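Local coordinates for mitochondrial dynamics protein MID49 (PDB 4WOY) that recruits the fission GTPase dynamin-related protein 1 to the mitochondrial outer membrane, regulates its GTPase activity and is required for mitochondrial fission, at residues P44-G49 with D116-G121; L75-G80 with W98-T103. The protein carries 1 engineered substitution. All coordinates share one frame; numbering follows the deposited sequence.

Contact 1 of 2, residues P44-G49 with D116-G121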
loop_
_atom_site.group_PDB
_atom_site.type_symbol
_atom_site.label_atom_id
_atom_site.label_comp_id
_atom_site.label_asym_id
_atom_site.label_seq_id
_atom_site.Cartn_x
_atom_site.Cartn_y
_atom_site.Cartn_z
ATOM N N PRO A 44 -16.220 21.425 5.463
ATOM C CA PRO A 44 -16.998 21.517 4.226
ATOM C C PRO A 44 -16.299 22.352 3.141
ATOM O O PRO A 44 -16.589 22.151 1.963
ATOM C CB PRO A 44 -18.303 22.169 4.693
ATOM C CG PRO A 44 -17.898 22.971 5.857
ATOM C CD PRO A 44 -16.876 22.160 6.565
ATOM N N GLU A 45 -15.428 23.285 3.524
ATOM C CA GLU A 45 -14.674 24.076 2.557
ATOM C C GLU A 45 -13.561 23.250 1.852
ATOM O O GLU A 45 -12.996 23.689 0.842
ATOM C CB GLU A 45 -14.065 25.313 3.222
ATOM C CG GLU A 45 -12.816 25.052 4.053
ATOM C CD GLU A 45 -13.107 24.578 5.467
ATOM O OE1 GLU A 45 -14.242 24.139 5.753
ATOM O OE2 GLU A 45 -12.170 24.647 6.293
ATOM N N LEU A 46 -13.203 22.088 2.396
ATOM C CA LEU A 46 -12.181 21.256 1.756
ATOM C C LEU A 46 -12.847 20.159 0.941
ATOM O O LEU A 46 -13.446 19.239 1.509
ATOM C CB LEU A 46 -11.238 20.640 2.785
ATOM C CG LEU A 46 -10.569 21.608 3.752
ATOM C CD1 LEU A 46 -9.697 20.819 4.722
ATOM C CD2 LEU A 46 -9.749 22.654 2.975
ATOM N N PRO A 47 -12.726 20.248 -0.396
ATOM C CA PRO A 47 -13.431 19.331 -1.289
ATOM C C PRO A 47 -12.705 17.990 -1.431
ATOM O O PRO A 47 -12.002 17.760 -2.415
ATOM C CB PRO A 47 -13.464 20.103 -2.620
ATOM C CG PRO A 47 -12.220 20.908 -2.582
ATOM C CD PRO A 47 -11.999 21.290 -1.139
ATOM N N PHE A 48 -12.862 17.137 -0.424
ATOM C CA PHE A 48 -12.467 15.752 -0.510
ATOM C C PHE A 48 -13.602 14.961 -1.170
ATOM O O PHE A 48 -14.778 15.275 -1.012
ATOM C CB PHE A 48 -12.145 15.176 0.883
ATOM C CG PHE A 48 -10.876 15.715 1.508
ATOM C CD1 PHE A 48 -9.636 15.218 1.140
ATOM C CD2 PHE A 48 -10.931 16.698 2.486
ATOM C CE1 PHE A 48 -8.474 15.703 1.717
ATOM C CE2 PHE A 48 -9.779 17.183 3.086
ATOM C CZ PHE A 48 -8.539 16.694 2.692
ATOM N N GLY A 49 -13.250 13.933 -1.925
ATOM C CA GLY A 49 -14.256 13.026 -2.439
ATOM C C GLY A 49 -14.623 12.064 -1.324
ATOM O O GLY A 49 -14.062 12.128 -0.232
ATOM N N ASP A 116 -5.061 26.201 -1.009
ATOM C CA ASP A 116 -3.920 27.129 -0.903
ATOM C C ASP A 116 -3.367 27.247 0.533
ATOM O O ASP A 116 -2.174 27.503 0.711
ATOM C CB ASP A 116 -4.271 28.531 -1.404
ATOM C CG ASP A 116 -4.417 28.603 -2.907
ATOM O OD1 ASP A 116 -3.977 27.674 -3.616
ATOM O OD2 ASP A 116 -4.965 29.616 -3.382
ATOM N N ARG A 117 -4.203 27.025 1.548
ATOM C CA ARG A 117 -3.720 27.109 2.929
ATOM C C ARG A 117 -2.685 26.014 3.262
ATOM O O ARG A 117 -1.978 26.109 4.268
ATOM C CB ARG A 117 -4.869 27.037 3.914
ATOM C CG ARG A 117 -5.527 25.716 3.940
ATOM C CD ARG A 117 -6.535 25.661 5.059
ATOM N NE ARG A 117 -5.894 25.332 6.319
ATOM C CZ ARG A 117 -6.545 24.851 7.373
ATOM N NH1 ARG A 117 -7.862 24.649 7.316
ATOM N NH2 ARG A 117 -5.875 24.565 8.483
ATOM N N PHE A 118 -2.603 24.986 2.421
ATOM C CA PHE A 118 -1.610 23.935 2.593
ATOM C C PHE A 118 -0.389 24.163 1.727
ATOM O O PHE A 118 0.449 23.272 1.567
ATOM C CB PHE A 118 -2.243 22.576 2.291
ATOM C CG PHE A 118 -3.502 22.349 3.052
ATOM C CD1 PHE A 118 -3.457 22.132 4.432
ATOM C CD2 PHE A 118 -4.739 22.428 2.413
ATOM C CE1 PHE A 118 -4.633 21.952 5.161
ATOM C CE2 PHE A 118 -5.919 22.253 3.135
ATOM C CZ PHE A 118 -5.862 22.020 4.521
ATOM N N LEU A 119 -0.290 25.352 1.143
ATOM C CA LEU A 119 0.887 25.690 0.367
ATOM C C LEU A 119 2.097 25.982 1.251
ATOM O O LEU A 119 2.017 26.749 2.198
ATOM C CB LEU A 119 0.602 26.898 -0.530
ATOM C CG LEU A 119 -0.197 26.725 -1.815
ATOM C CD1 LEU A 119 -0.308 28.086 -2.458
ATOM C CD2 LEU A 119 0.523 25.770 -2.726
ATOM N N VAL A 120 3.206 25.326 0.947
ATOM C CA VAL A 120 4.525 25.741 1.401
ATOM C C VAL A 120 5.295 26.228 0.185
ATOM O O VAL A 120 5.543 25.449 -0.725
ATOM C CB VAL A 120 5.278 24.601 2.099
ATOM C CG1 VAL A 120 6.701 25.030 2.434
ATOM C CG2 VAL A 120 4.554 24.240 3.345
ATOM N N GLY A 121 5.609 27.517 0.141
ATOM C CA GLY A 121 6.047 28.153 -1.089
ATOM C C GLY A 121 5.023 28.029 -2.197
ATOM O O GLY A 121 3.882 28.449 -2.043
HETATM O O HOH W 1 -9.793 25.602 5.494
#
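A single water joins E45 and R117: it donates to E45 OE2 at 2.7 Å and accepts from R117 NH1 at 2.8 Å. The link ties the loop that follows helix 18-42 to the short 3-10 turn ahead of strand 119-120, two peripheral pieces of the nucleotidyltransferase-like domain found in the MID51 family. OE2 of E45 and NH1 of R117 lie 4.4 Å apart, beyond a salt bridge, so the water is the link between them. The water sits at the edge of the guanidinium and in its plane, where an N-H of NH1 can reach it. R117 is set in place by its neighbour in sequence: R117 CG stands 3.5 Å above the plane of the F118 ring, over its centre, and the chain then turns at its third torsion (chi3 -83°), so that the guanidinium bends back with one face toward F118 CZ.

Beneath this polar, solvent-facing pair lies a small apolar contact between buried residues. L46 and F118 reach out from opposite directions, and the two leucine methyls meet the outer corner of the ring, CD2 lying 3.9 Å from F118 CE2 and CD1 4.0 Å from F118 CZ. CD2 approaches at the ring edge, in plane, while R117 CG lies over one face. Helix 126-139 continues this apolar patch, with V128 and L132 against F118. Behind L46 the loop kinks through an inverse gamma turn centred on P47, in which F48 N bonds to L46 O at 2.9 Å.

Contact 2 of 2, residues L75-G80 with W98-T103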
loop_
_atom_site.group_PDB
_atom_site.type_symbol
_atom_site.label_atom_id
_atom_site.label_comp_id
_atom_site.label_asym_id
_atom_site.label_seq_id
_atom_site.Cartn_x
_atom_site.Cartn_y
_atom_site.Cartn_z
ATOM N N LEU A 75 -8.368 14.153 -2.766
ATOM C CA LEU A 75 -8.458 15.595 -2.894
ATOM C C LEU A 75 -9.067 15.903 -4.245
ATOM O O LEU A 75 -8.729 15.237 -5.234
ATOM C CB LEU A 75 -7.079 16.240 -2.778
ATOM C CG LEU A 75 -6.461 16.400 -1.391
ATOM C CD1 LEU A 75 -5.864 15.080 -0.890
ATOM C CD2 LEU A 75 -5.437 17.532 -1.435
ATOM N N GLU A 76 -9.999 16.853 -4.302
ATOM C CA GLU A 76 -10.490 17.278 -5.609
ATOM C C GLU A 76 -9.776 18.562 -5.989
ATOM O O GLU A 76 -10.127 19.631 -5.499
ATOM C CB GLU A 76 -12.007 17.465 -5.614
ATOM C CG GLU A 76 -12.737 16.144 -5.400
ATOM C CD GLU A 76 -14.224 16.278 -5.217
ATOM O OE1 GLU A 76 -14.736 17.417 -5.058
ATOM O OE2 GLU A 76 -14.882 15.218 -5.247
ATOM N N LEU A 77 -8.771 18.451 -6.854
ATOM C CA LEU A 77 -8.006 19.621 -7.271
ATOM C C LEU A 77 -8.668 20.334 -8.473
ATOM O O LEU A 77 -9.215 19.685 -9.363
ATOM C CB LEU A 77 -6.569 19.214 -7.610
ATOM C CG LEU A 77 -5.723 18.615 -6.478
ATOM C CD1 LEU A 77 -4.307 18.263 -6.947
ATOM C CD2 LEU A 77 -5.680 19.570 -5.301
ATOM N N GLU A 78 -8.662 21.662 -8.477
ATOM C CA GLU A 78 -9.146 22.412 -9.648
ATOM C C GLU A 78 -8.337 22.047 -10.898
ATOM O O GLU A 78 -7.115 22.068 -10.877
ATOM C CB GLU A 78 -9.088 23.934 -9.424
ATOM C CG GLU A 78 -9.912 24.448 -8.245
ATOM C CD GLU A 78 -9.200 24.320 -6.892
ATOM O OE1 GLU A 78 -8.146 23.652 -6.811
ATOM O OE2 GLU A 78 -9.695 24.903 -5.910
ATOM N N PRO A 79 -9.021 21.657 -11.971
ATOM C CA PRO A 79 -8.295 21.262 -13.190
ATOM C C PRO A 79 -7.429 22.371 -13.787
ATOM O O PRO A 79 -7.910 23.471 -14.019
ATOM C CB PRO A 79 -9.421 20.863 -14.154
ATOM C CG PRO A 79 -10.672 21.508 -13.587
ATOM C CD PRO A 79 -10.484 21.526 -12.105
ATOM N N GLY A 80 -6.149 22.075 -13.996
ATOM C CA GLY A 80 -5.228 23.028 -14.591
ATOM C C GLY A 80 -4.655 24.079 -13.654
ATOM O O GLY A 80 -3.867 24.928 -14.066
ATOM N N TRP A 98 6.801 12.823 -5.631
ATOM C CA TRP A 98 6.292 13.747 -6.638
ATOM C C TRP A 98 5.892 15.067 -5.974
ATOM O O TRP A 98 5.433 15.068 -4.815
ATOM C CB TRP A 98 5.093 13.125 -7.384
ATOM C CG TRP A 98 5.463 12.185 -8.505
ATOM C CD1 TRP A 98 6.035 10.933 -8.409
ATOM C CD2 TRP A 98 5.277 12.427 -9.902
ATOM N NE1 TRP A 98 6.220 10.397 -9.661
ATOM C CE2 TRP A 98 5.758 11.290 -10.594
ATOM C CE3 TRP A 98 4.752 13.492 -10.631
ATOM C CZ2 TRP A 98 5.722 11.193 -11.972
ATOM C CZ3 TRP A 98 4.712 13.391 -12.016
ATOM C CH2 TRP A 98 5.189 12.249 -12.668
ATOM N N ALA A 99 6.069 16.185 -6.684
ATOM C CA ALA A 99 5.612 17.478 -6.160
ATOM C C ALA A 99 4.326 17.882 -6.861
ATOM O O ALA A 99 4.060 17.486 -7.993
ATOM C CB ALA A 99 6.661 18.559 -6.307
ATOM N N VAL A 100 3.516 18.641 -6.147
ATOM C CA VAL A 100 2.270 19.153 -6.671
ATOM C C VAL A 100 2.413 20.687 -6.693
ATOM O O VAL A 100 2.438 21.341 -5.644
ATOM C CB VAL A 100 1.037 18.675 -5.815
ATOM C CG1 VAL A 100 -0.253 19.189 -6.388
ATOM C CG2 VAL A 100 0.988 17.154 -5.726
ATOM N N ARG A 101 2.533 21.238 -7.902
ATOM C CA ARG A 101 2.878 22.642 -8.120
ATOM C C ARG A 101 1.626 23.472 -8.353
ATOM O O ARG A 101 0.795 23.165 -9.208
ATOM C CB ARG A 101 3.820 22.777 -9.328
ATOM C CG ARG A 101 4.407 24.161 -9.558
ATOM C CD ARG A 101 5.076 24.270 -10.943
ATOM N NE ARG A 101 6.458 23.796 -10.945
ATOM C CZ ARG A 101 7.055 23.217 -11.987
ATOM N NH1 ARG A 101 6.387 23.015 -13.128
ATOM N NH2 ARG A 101 8.322 22.825 -11.887
ATOM N N ARG A 102 1.497 24.531 -7.585
ATOM C CA ARG A 102 0.429 25.473 -7.774
ATOM C C ARG A 102 0.763 26.264 -9.033
ATOM O O ARG A 102 1.921 26.577 -9.291
ATOM C CB ARG A 102 0.261 26.355 -6.544
ATOM C CG ARG A 102 -0.793 27.426 -6.695
ATOM C CD ARG A 102 -2.199 26.891 -6.966
ATOM N NE ARG A 102 -3.162 27.872 -6.468
ATOM C CZ ARG A 102 -3.541 28.962 -7.132
ATOM N NH1 ARG A 102 -3.063 29.215 -8.343
ATOM N NH2 ARG A 102 -4.404 29.811 -6.585
ATOM N N THR A 103 -0.261 26.510 -9.844
ATOM C CA THR A 103 -0.132 27.099 -11.180
ATOM C C THR A 103 -0.966 28.382 -11.302
ATOM O O THR A 103 -1.844 28.615 -10.484
ATOM C CB THR A 103 -0.635 26.079 -12.254
ATOM O OG1 THR A 103 0.127 24.867 -12.203
ATOM C CG2 THR A 103 -0.451 26.611 -13.521
#
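L77 and V100 form the more buried end of this contact, with V100 inside and L77 partly exposed; methyl carbon L77 CD1 is set 4.2 Å from V100 CG1. The two side chains cross obliquely. V100 places CG1 anti to its own backbone nitrogen (chi1 -179°), which swings that branch out toward the loop, while an extended second torsion (chi2 -179°) carries L77 CD1 forward to meet it. Aromatic and aliphatic neighbours thicken the apolar layer here: W115 and L124 lie against L77, and W205 packs on V100.

Strand 97-102, which holds most of the second segment, pairs antiparallel with strand 82-86 at the margin of the mixed sheet of the nucleotidyltransferase-like domain. Residues 75-80 are the connection that leads from strand 69-74 into this pair; residues 77-80 run at 49° to residues 100-103, without a hydrogen bond between them.

The solvent side is less ordered. G80 is exposed and poorly ordered, and its carbonyl oxygen lies against the threonine methyl, G80 O 3.8 Å from T103 CG2. G80 adopts a positive phi, a backbone shape that favours glycine. Between the two ends, E78 and R102 carry opposite charges but stay well separated, with E78 OE1 6.5 Å from R102 NE; the carboxylate instead hydrogen-bonds to S113 OG through OE2 and to W82 NE1 through OE1.

Overall arrangement
Both segments of contact 2 fall between those of contact 1 in sequence, and the centres of the two contacts lie about 10 Å apart on the same side of the chain's centre. They adjoin directly. P47 O and E76 N form a probable backbone hydrogen bond of 2.9 Å, and a salt bridge from R102 NE to D116 OD1, 3.0 Å, links the strand of contact 2 to the 3-10 turn of contact 1. Contact 1 pairs two buried apolar residues, contact 2 a buried valine with a partly exposed leucine. The exposed chemistry differs: a water-mediated charged pair in contact 1, a glycine carbonyl against a threonine methyl in contact 2. Only contact 2 involves a strand of the large mixed sheet.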